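Local coordinates for BDI_3064 protein (PDB 5Z06), which hydrolyses linear beta-1,2-glucan and beta-1,2-glucooligosaccharides as an exo-acting enzyme, releasing sophorose from the non-reducing end, at residues L56-V59 / D65-S68; N104-Y109 / T115-L120. All coordinates share one frame; numbering follows the deposited sequence.

Contact 1: L56-V59 / D65-S68; sequences LTYV and DWYS
Trp66 presents an indole face to Tyr58, whose CB lies 3.8 Å from the centroid of the five-membered ring, a CH-pi contact. Trp66 CZ2 in turn lies over the rim of one face of the Tyr58 ring, 3.5 Å from Tyr58 CG; with the planes at 40° the rings are oblique to each other. At the outer end of the indole, Leu56 CD2 meets Trp66 CH2 at 4.2 Å, while Leu56 CD1 packs 3.9 Å from Ser68 OG. Trp66 holds CG between its backbone N and carbonyl carbon (chi1 61°), which carries the indole across toward Tyr58 in the space between the strands. Polar ends are fixed from further out: Trp66 NE1 bonds Ser60 OG, Tyr58 OH bonds Ala101 O, and Ser68 OG bonds Gln24 O. With an alanine in place of Trp66, Tyr58 and Leu56 would probably face a gap and Ser60 OG would lose its indole partner. Ile33 and Leu160 also pack on the indole. No hydrogen bond joins 56-59 to 65-68, whose axes approach to 8.3 Å and run 166° apart; each strand is bonded into a different antiparallel sheet, so these side chains fill the interior of a beta-sandwich, at a beta-arch that crosses from one sheet to the other.

Contact 2: N104-Y109 / T115-L120; sequences NIAIRY and TQYLNL
Segments 104-109 and 115-120 run antiparallel, Ile105 and Leu118 forming a hydrogen-bonded pair in which Ile105 N reaches Leu118 O at 2.8 Å and Leu118 N reaches Ile105 O at 2.7 Å. This is a beta hairpin; its short strand 118-119 is an edge strand of a five-stranded antiparallel sheet, and the far side of strand 104-109 pairs with strand 155-161. Toward the turn the register slips by one residue, since Ile107 is matched by Thr115. There Thr115 N donates to Ile107 O at 2.9 Å, but the returning bond goes to a side chain: Ile107 N donates to Thr115 OG1, also at 2.9 Å. Thr115 brings its hydroxyl between its own N and carbonyl carbon (chi1 67°), where OG1 can accept from Ile107 and donate its own hydrogen bond to Gln116 O, 2.9 Å away. Two bonds thus grip the hydroxyl of this buried residue; the one from Ile107 N crosses the slip, and the one to Gln116 O stays within 115-120.

Ala106 places CB over the middle of the Tyr117 ring, 3.3 Å from its centroid and 10° off the normal, a close CH-pi contact, while Asn104 C and Ile105 N lie at the edge of that ring, in its plane. Asn104 and Asn119, a non-hydrogen-bonded pair, extend side by side: Asn119 ND2 donates to Asn104 OD1 at 2.7 Å, approaching 42° above the carbonyl plane although the acceptor lies close to the plane of the Asn119 amide. On the opposite face Ile105 CG2 packs against Leu118 CB and Leu120 CD1, and this apolar group meets Ile137 and Met89 of strands 132-138 and 86-93. Near the turn Tyr109 crosses Thr115 at about a right angle, its OH 3.4 Å from the Thr115 CG2 methyl.

The five-stranded sheet joins the contacts: strand 65-71 of contact 1 and strand 104-109 of contact 2 flank strand 155-161, and the contact centres lie about 14 Å apart. Tyr67, next to Trp66 but on the other face of the sheet, makes the direct touch, with its CE1 3.7 Å from Tyr117 OH and its OH 3.9 Å from Arg108 CD. Glu69 OE2 links them again, hydrogen-bonding Tyr67 OH and forming a salt bridge with Arg108 NE. Neither contact supplies a calcium ligand; the Leu56 side chain is about 14 Å from the calcium ion, bound by Glu12, Asn13, Thr49, Asn52 and Asp175. Both centres lie about 33 Å from the centre of the chain.

Contact 1: L56-V59 / D65-S68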
ATOM      1  N   LEU A  56      -4.571  -5.632 -28.333  1.00 33.35           N
ATOM      2  CA  LEU A  56      -5.437  -4.737 -29.045  1.00 35.27           C
ATOM      3  C   LEU A  56      -5.896  -5.470 -30.304  1.00 33.06           C
ATOM      4  O   LEU A  56      -5.220  -5.443 -31.334  1.00 33.82           O
ATOM      5  CB  LEU A  56      -4.696  -3.428 -29.345  1.00 35.84           C
ATOM      6  CG  LEU A  56      -5.632  -2.313 -29.790  1.00 38.65           C
ATOM      7  CD1 LEU A  56      -6.316  -1.689 -28.586  1.00 40.53           C
ATOM      8  CD2 LEU A  56      -4.886  -1.244 -30.580  1.00 40.16           C
ATOM      9  N   THR A  57      -7.026  -6.161 -30.190  1.00 32.28           N
ATOM     10  CA  THR A  57      -7.575  -6.938 -31.306  1.00 31.94           C
ATOM     11  C   THR A  57      -8.845  -6.253 -31.719  1.00 32.25           C
ATOM     12  O   THR A  57      -9.760  -6.063 -30.907  1.00 33.71           O
ATOM     13  CB  THR A  57      -7.783  -8.412 -30.953  1.00 31.29           C
ATOM     14  OG1 THR A  57      -6.498  -9.020 -30.827  1.00 29.90           O
ATOM     15  CG2 THR A  57      -8.579  -9.165 -32.030  1.00 31.54           C
ATOM     16  N   TYR A  58      -8.879  -5.848 -32.984  1.00 32.19           N
ATOM     17  CA  TYR A  58      -9.959  -5.021 -33.481  1.00 31.55           C
ATOM     18  C   TYR A  58     -10.318  -5.301 -34.924  1.00 32.01           C
ATOM     19  O   TYR A  58      -9.525  -5.839 -35.687  1.00 31.71           O
ATOM     20  CB  TYR A  58      -9.602  -3.535 -33.330  1.00 32.27           C
ATOM     21  CG  TYR A  58      -8.362  -3.140 -34.088  1.00 32.17           C
ATOM     22  CD1 TYR A  58      -7.093  -3.291 -33.513  1.00 32.63           C
ATOM     23  CD2 TYR A  58      -8.445  -2.652 -35.402  1.00 35.34           C
ATOM     24  CE1 TYR A  58      -5.942  -2.932 -34.208  1.00 33.54           C
ATOM     25  CE2 TYR A  58      -7.292  -2.294 -36.119  1.00 33.37           C
ATOM     26  CZ  TYR A  58      -6.051  -2.447 -35.527  1.00 34.07           C
ATOM     27  OH  TYR A  58      -4.907  -2.116 -36.217  1.00 34.38           O
ATOM     28  N   VAL A  59     -11.534  -4.884 -35.263  1.00 32.94           N
ATOM     29  CA  VAL A  59     -12.031  -4.806 -36.618  1.00 32.50           C
ATOM     30  C   VAL A  59     -12.510  -3.374 -36.811  1.00 31.74           C
ATOM     31  O   VAL A  59     -13.426  -2.910 -36.138  1.00 31.55           O
ATOM     32  CB  VAL A  59     -13.192  -5.790 -36.860  1.00 31.71           C
ATOM     33  CG1 VAL A  59     -13.698  -5.686 -38.295  1.00 32.40           C
ATOM     34  CG2 VAL A  59     -12.737  -7.218 -36.573  1.00 32.40           C
ATOM     35  N   ASP A  65     -17.348   1.919 -35.347  1.00 43.45           N
ATOM     36  CA  ASP A  65     -16.281   2.596 -34.649  1.00 41.57           C
ATOM     37  C   ASP A  65     -15.807   1.729 -33.506  1.00 38.66           C
ATOM     38  O   ASP A  65     -16.543   0.876 -33.031  1.00 40.41           O
ATOM     39  CB  ASP A  65     -16.785   3.938 -34.114  1.00 42.23           C
ATOM     40  CG  ASP A  65     -15.676   4.967 -33.959  1.00 43.08           C
ATOM     41  OD1 ASP A  65     -14.563   4.815 -34.529  1.00 45.25           O
ATOM     42  OD2 ASP A  65     -15.931   5.946 -33.248  1.00 46.44           O
ATOM     43  N   TRP A  66     -14.565   1.934 -33.096  1.00 36.46           N
ATOM     44  CA  TRP A  66     -14.109   1.437 -31.830  1.00 35.07           C
ATOM     45  C   TRP A  66     -13.221   2.455 -31.153  1.00 36.59           C
ATOM     46  O   TRP A  66     -12.651   3.338 -31.791  1.00 36.17           O
ATOM     47  CB  TRP A  66     -13.423   0.066 -31.968  1.00 33.83           C
ATOM     48  CG  TRP A  66     -12.200   0.002 -32.816  1.00 33.42           C
ATOM     49  CD1 TRP A  66     -12.115  -0.444 -34.106  1.00 32.27           C
ATOM     50  CD2 TRP A  66     -10.867   0.343 -32.426  1.00 33.43           C
ATOM     51  NE1 TRP A  66     -10.820  -0.393 -34.543  1.00 32.17           N
ATOM     52  CE2 TRP A  66     -10.030   0.086 -33.537  1.00 32.01           C
ATOM     53  CE3 TRP A  66     -10.305   0.843 -31.255  1.00 31.65           C
ATOM     54  CZ2 TRP A  66      -8.653   0.311 -33.504  1.00 33.37           C
ATOM     55  CZ3 TRP A  66      -8.947   1.062 -31.216  1.00 32.78           C
ATOM     56  CH2 TRP A  66      -8.133   0.810 -32.337  1.00 35.41           C
ATOM     57  N   TYR A  67     -13.134   2.319 -29.837  1.00 36.49           N
ATOM     58  CA  TYR A  67     -12.335   3.184 -29.008  1.00 33.94           C
ATOM     59  C   TYR A  67     -11.620   2.321 -27.980  1.00 33.16           C
ATOM     60  O   TYR A  67     -12.206   1.387 -27.412  1.00 31.14           O
ATOM     61  CB  TYR A  67     -13.221   4.195 -28.303  1.00 33.41           C
ATOM     62  CG  TYR A  67     -12.433   5.101 -27.396  1.00 33.62           C
ATOM     63  CD1 TYR A  67     -11.650   6.123 -27.921  1.00 34.68           C
ATOM     64  CD2 TYR A  67     -12.441   4.911 -26.008  1.00 33.43           C
ATOM     65  CE1 TYR A  67     -10.907   6.938 -27.090  1.00 36.93           C
ATOM     66  CE2 TYR A  67     -11.705   5.722 -25.169  1.00 33.73           C
ATOM     67  CZ  TYR A  67     -10.946   6.725 -25.706  1.00 35.42           C
ATOM     68  OH  TYR A  67     -10.227   7.520 -24.877  1.00 36.15           O
ATOM     69  N   SER A  68     -10.360   2.630 -27.751  1.00 30.23           N
ATOM     70  CA  SER A  68      -9.666   2.075 -26.633  1.00 32.08           C
ATOM     71  C   SER A  68      -8.843   3.142 -25.981  1.00 32.40           C
ATOM     72  O   SER A  68      -8.408   4.073 -26.637  1.00 33.40           O
ATOM     73  CB  SER A  68      -8.755   0.946 -27.061  1.00 32.18           C
ATOM     74  OG  SER A  68      -8.288   0.297 -25.914  1.00 33.89           O
TER

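Contact 2: N104-Y109 / T115-L120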
ATOM      1  N   ASN A 104      -5.176   4.990 -34.985  1.00 33.44           N
ATOM      2  CA  ASN A 104      -4.845   6.356 -34.665  1.00 37.12           C
ATOM      3  C   ASN A 104      -4.718   6.450 -33.148  1.00 37.33           C
ATOM      4  O   ASN A 104      -5.356   5.705 -32.401  1.00 34.28           O
ATOM      5  CB  ASN A 104      -5.906   7.334 -35.169  1.00 41.23           C
ATOM      6  CG  ASN A 104      -6.012   7.362 -36.694  1.00 44.53           C
ATOM      7  OD1 ASN A 104      -5.087   6.971 -37.413  1.00 46.07           O
ATOM      8  ND2 ASN A 104      -7.152   7.814 -37.186  1.00 43.84           N
ATOM      9  N   ILE A 105      -3.882   7.379 -32.714  1.00 37.00           N
ATOM     10  CA  ILE A 105      -3.481   7.468 -31.339  1.00 37.42           C
ATOM     11  C   ILE A 105      -3.477   8.919 -30.919  1.00 37.32           C
ATOM     12  O   ILE A 105      -3.055   9.783 -31.674  1.00 39.68           O
ATOM     13  CB  ILE A 105      -2.111   6.794 -31.086  1.00 36.74           C
ATOM     14  CG1 ILE A 105      -1.676   6.983 -29.636  1.00 37.26           C
ATOM     15  CG2 ILE A 105      -1.036   7.315 -32.025  1.00 37.36           C
ATOM     16  CD1 ILE A 105      -0.593   5.999 -29.237  1.00 39.28           C
ATOM     17  N   ALA A 106      -3.933   9.138 -29.696  1.00 34.53           N
ATOM     18  CA  ALA A 106      -4.128  10.435 -29.112  1.00 35.51           C
ATOM     19  C   ALA A 106      -3.917  10.298 -27.619  1.00 37.12           C
ATOM     20  O   ALA A 106      -3.668   9.200 -27.095  1.00 36.63           O
ATOM     21  CB  ALA A 106      -5.525  10.945 -29.396  1.00 36.21           C
ATOM     22  N   ILE A 107      -3.969  11.423 -26.930  1.00 38.93           N
ATOM     23  CA  ILE A 107      -3.886  11.412 -25.482  1.00 37.85           C
ATOM     24  C   ILE A 107      -5.175  12.037 -25.004  1.00 37.30           C
ATOM     25  O   ILE A 107      -5.581  13.075 -25.517  1.00 37.82           O
ATOM     26  CB  ILE A 107      -2.608  12.108 -24.983  1.00 38.00           C
ATOM     27  CG1 ILE A 107      -1.418  11.197 -25.308  1.00 40.12           C
ATOM     28  CG2 ILE A 107      -2.687  12.374 -23.479  1.00 38.81           C
ATOM     29  CD1 ILE A 107      -0.040  11.792 -25.094  1.00 43.70           C
ATOM     30  N   ARG A 108      -5.842  11.355 -24.080  1.00 35.31           N
ATOM     31  CA  ARG A 108      -7.029  11.877 -23.474  1.00 36.45           C
ATOM     32  C   ARG A 108      -6.611  12.644 -22.241  1.00 37.36           C
ATOM     33  O   ARG A 108      -5.867  12.110 -21.412  1.00 35.59           O
ATOM     34  CB  ARG A 108      -8.011  10.780 -23.077  1.00 36.85           C
ATOM     35  CG  ARG A 108      -9.324  11.365 -22.559  1.00 37.56           C
ATOM     36  CD  ARG A 108     -10.398  10.357 -22.174  1.00 36.99           C
ATOM     37  NE  ARG A 108      -9.934   9.370 -21.214  1.00 38.07           N
ATOM     38  CZ  ARG A 108      -9.678   9.577 -19.919  1.00 38.06           C
ATOM     39  NH1 ARG A 108      -9.782  10.778 -19.351  1.00 38.65           N
ATOM     40  NH2 ARG A 108      -9.271   8.560 -19.183  1.00 38.79           N
ATOM     41  N   TYR A 109      -7.118  13.876 -22.128  1.00 34.82           N
ATOM     42  CA  TYR A 109      -6.881  14.717 -20.971  1.00 37.83           C
ATOM     43  C   TYR A 109      -7.772  14.285 -19.833  1.00 37.47           C
ATOM     44  O   TYR A 109      -8.766  13.577 -20.051  1.00 39.60           O
ATOM     45  CB  TYR A 109      -7.120  16.207 -21.280  1.00 39.16           C
ATOM     46  CG  TYR A 109      -6.122  16.796 -22.256  1.00 39.81           C
ATOM     47  CD1 TYR A 109      -4.802  17.048 -21.870  1.00 42.40           C
ATOM     48  CD2 TYR A 109      -6.493  17.111 -23.572  1.00 40.82           C
ATOM     49  CE1 TYR A 109      -3.887  17.602 -22.757  1.00 42.28           C
ATOM     50  CE2 TYR A 109      -5.587  17.654 -24.458  1.00 39.54           C
ATOM     51  CZ  TYR A 109      -4.296  17.900 -24.042  1.00 41.88           C
ATOM     52  OH  TYR A 109      -3.407  18.430 -24.914  1.00 45.67           O
ATOM     53  N   THR A 115      -6.160  15.247 -27.385  1.00 40.45           N
ATOM     54  CA  THR A 115      -5.239  15.817 -28.306  1.00 39.90           C
ATOM     55  C   THR A 115      -5.739  15.419 -29.696  1.00 42.69           C
ATOM     56  O   THR A 115      -6.697  14.650 -29.840  1.00 43.69           O
ATOM     57  CB  THR A 115      -3.819  15.276 -28.101  1.00 38.34           C
ATOM     58  OG1 THR A 115      -3.775  13.885 -28.447  1.00 40.65           O
ATOM     59  CG2 THR A 115      -3.332  15.509 -26.668  1.00 38.38           C
ATOM     60  N   GLN A 116      -5.076  15.944 -30.714  1.00 43.67           N
ATOM     61  CA  GLN A 116      -5.242  15.438 -32.061  1.00 45.27           C
ATOM     62  C   GLN A 116      -4.738  13.980 -32.124  1.00 45.64           C
ATOM     63  O   GLN A 116      -3.842  13.573 -31.362  1.00 42.09           O
ATOM     64  CB  GLN A 116      -4.506  16.329 -33.069  1.00 48.84           C
ATOM     65  CG  GLN A 116      -2.982  16.244 -32.987  1.00 53.85           C
ATOM     66  CD  GLN A 116      -2.267  17.487 -33.511  1.00 55.59           C
ATOM     67  OE1 GLN A 116      -2.519  18.598 -33.059  1.00 59.32           O
ATOM     68  NE2 GLN A 116      -1.352  17.292 -34.450  1.00 55.32           N
ATOM     69  N   TYR A 117      -5.354  13.211 -33.015  1.00 42.93           N
ATOM     70  CA  TYR A 117      -4.956  11.841 -33.290  1.00 43.44           C
ATOM     71  C   TYR A 117      -3.876  11.793 -34.358  1.00 44.29           C
ATOM     72  O   TYR A 117      -3.945  12.487 -35.361  1.00 41.14           O
ATOM     73  CB  TYR A 117      -6.151  11.008 -33.759  1.00 44.30           C
ATOM     74  CG  TYR A 117      -7.028  10.549 -32.631  1.00 46.34           C
ATOM     75  CD1 TYR A 117      -8.049  11.372 -32.152  1.00 45.88           C
ATOM     76  CD2 TYR A 117      -6.835   9.290 -32.026  1.00 45.37           C
ATOM     77  CE1 TYR A 117      -8.861  10.966 -31.106  1.00 45.18           C
ATOM     78  CE2 TYR A 117      -7.645   8.868 -30.979  1.00 44.01           C
ATOM     79  CZ  TYR A 117      -8.653   9.721 -30.518  1.00 45.91           C
ATOM     80  OH  TYR A 117      -9.483   9.355 -29.494  1.00 40.41           O
ATOM     81  N   LEU A 118      -2.891  10.936 -34.134  1.00 44.36           N
ATOM     82  CA  LEU A 118      -1.825  10.706 -35.066  1.00 44.09           C
ATOM     83  C   LEU A 118      -1.973   9.290 -35.568  1.00 47.27           C
ATOM     84  O   LEU A 118      -2.441   8.431 -34.835  1.00 49.41           O
ATOM     85  CB  LEU A 118      -0.489  10.858 -34.360  1.00 44.47           C
ATOM     86  CG  LEU A 118      -0.242  12.224 -33.724  1.00 44.56           C
ATOM     87  CD1 LEU A 118       0.987  12.133 -32.839  1.00 42.43           C
ATOM     88  CD2 LEU A 118      -0.085  13.292 -34.808  1.00 44.90           C
ATOM     89  N   ASN A 119      -1.569   9.058 -36.816  1.00 46.44           N
ATOM     90  CA  ASN A 119      -1.555   7.732 -37.395  1.00 46.22           C
ATOM     91  C   ASN A 119      -0.348   7.046 -36.808  1.00 45.41           C
ATOM     92  O   ASN A 119       0.764   7.565 -36.868  1.00 43.40           O
ATOM     93  CB  ASN A 119      -1.419   7.770 -38.927  1.00 48.37           C
ATOM     94  CG  ASN A 119      -2.470   8.633 -39.600  1.00 48.17           C
ATOM     95  OD1 ASN A 119      -2.143   9.539 -40.367  1.00 55.06           O
ATOM     96  ND2 ASN A 119      -3.726   8.368 -39.316  1.00 45.15           N
ATOM     97  N   LEU A 120      -0.562   5.863 -36.252  1.00 48.52           N
ATOM     98  CA  LEU A 120       0.510   5.138 -35.599  1.00 48.47           C
ATOM     99  C   LEU A 120       1.569   4.636 -36.578  1.00 47.78           C
ATOM    100  O   LEU A 120       2.724   4.426 -36.182  1.00 45.30           O
ATOM    101  CB  LEU A 120      -0.064   3.987 -34.757  1.00 49.66           C
ATOM    102  CG  LEU A 120       0.884   3.192 -33.849  1.00 50.77           C
ATOM    103  CD1 LEU A 120       1.691   4.098 -32.934  1.00 51.04           C
ATOM    104  CD2 LEU A 120       0.096   2.184 -33.026  1.00 52.08           C
TER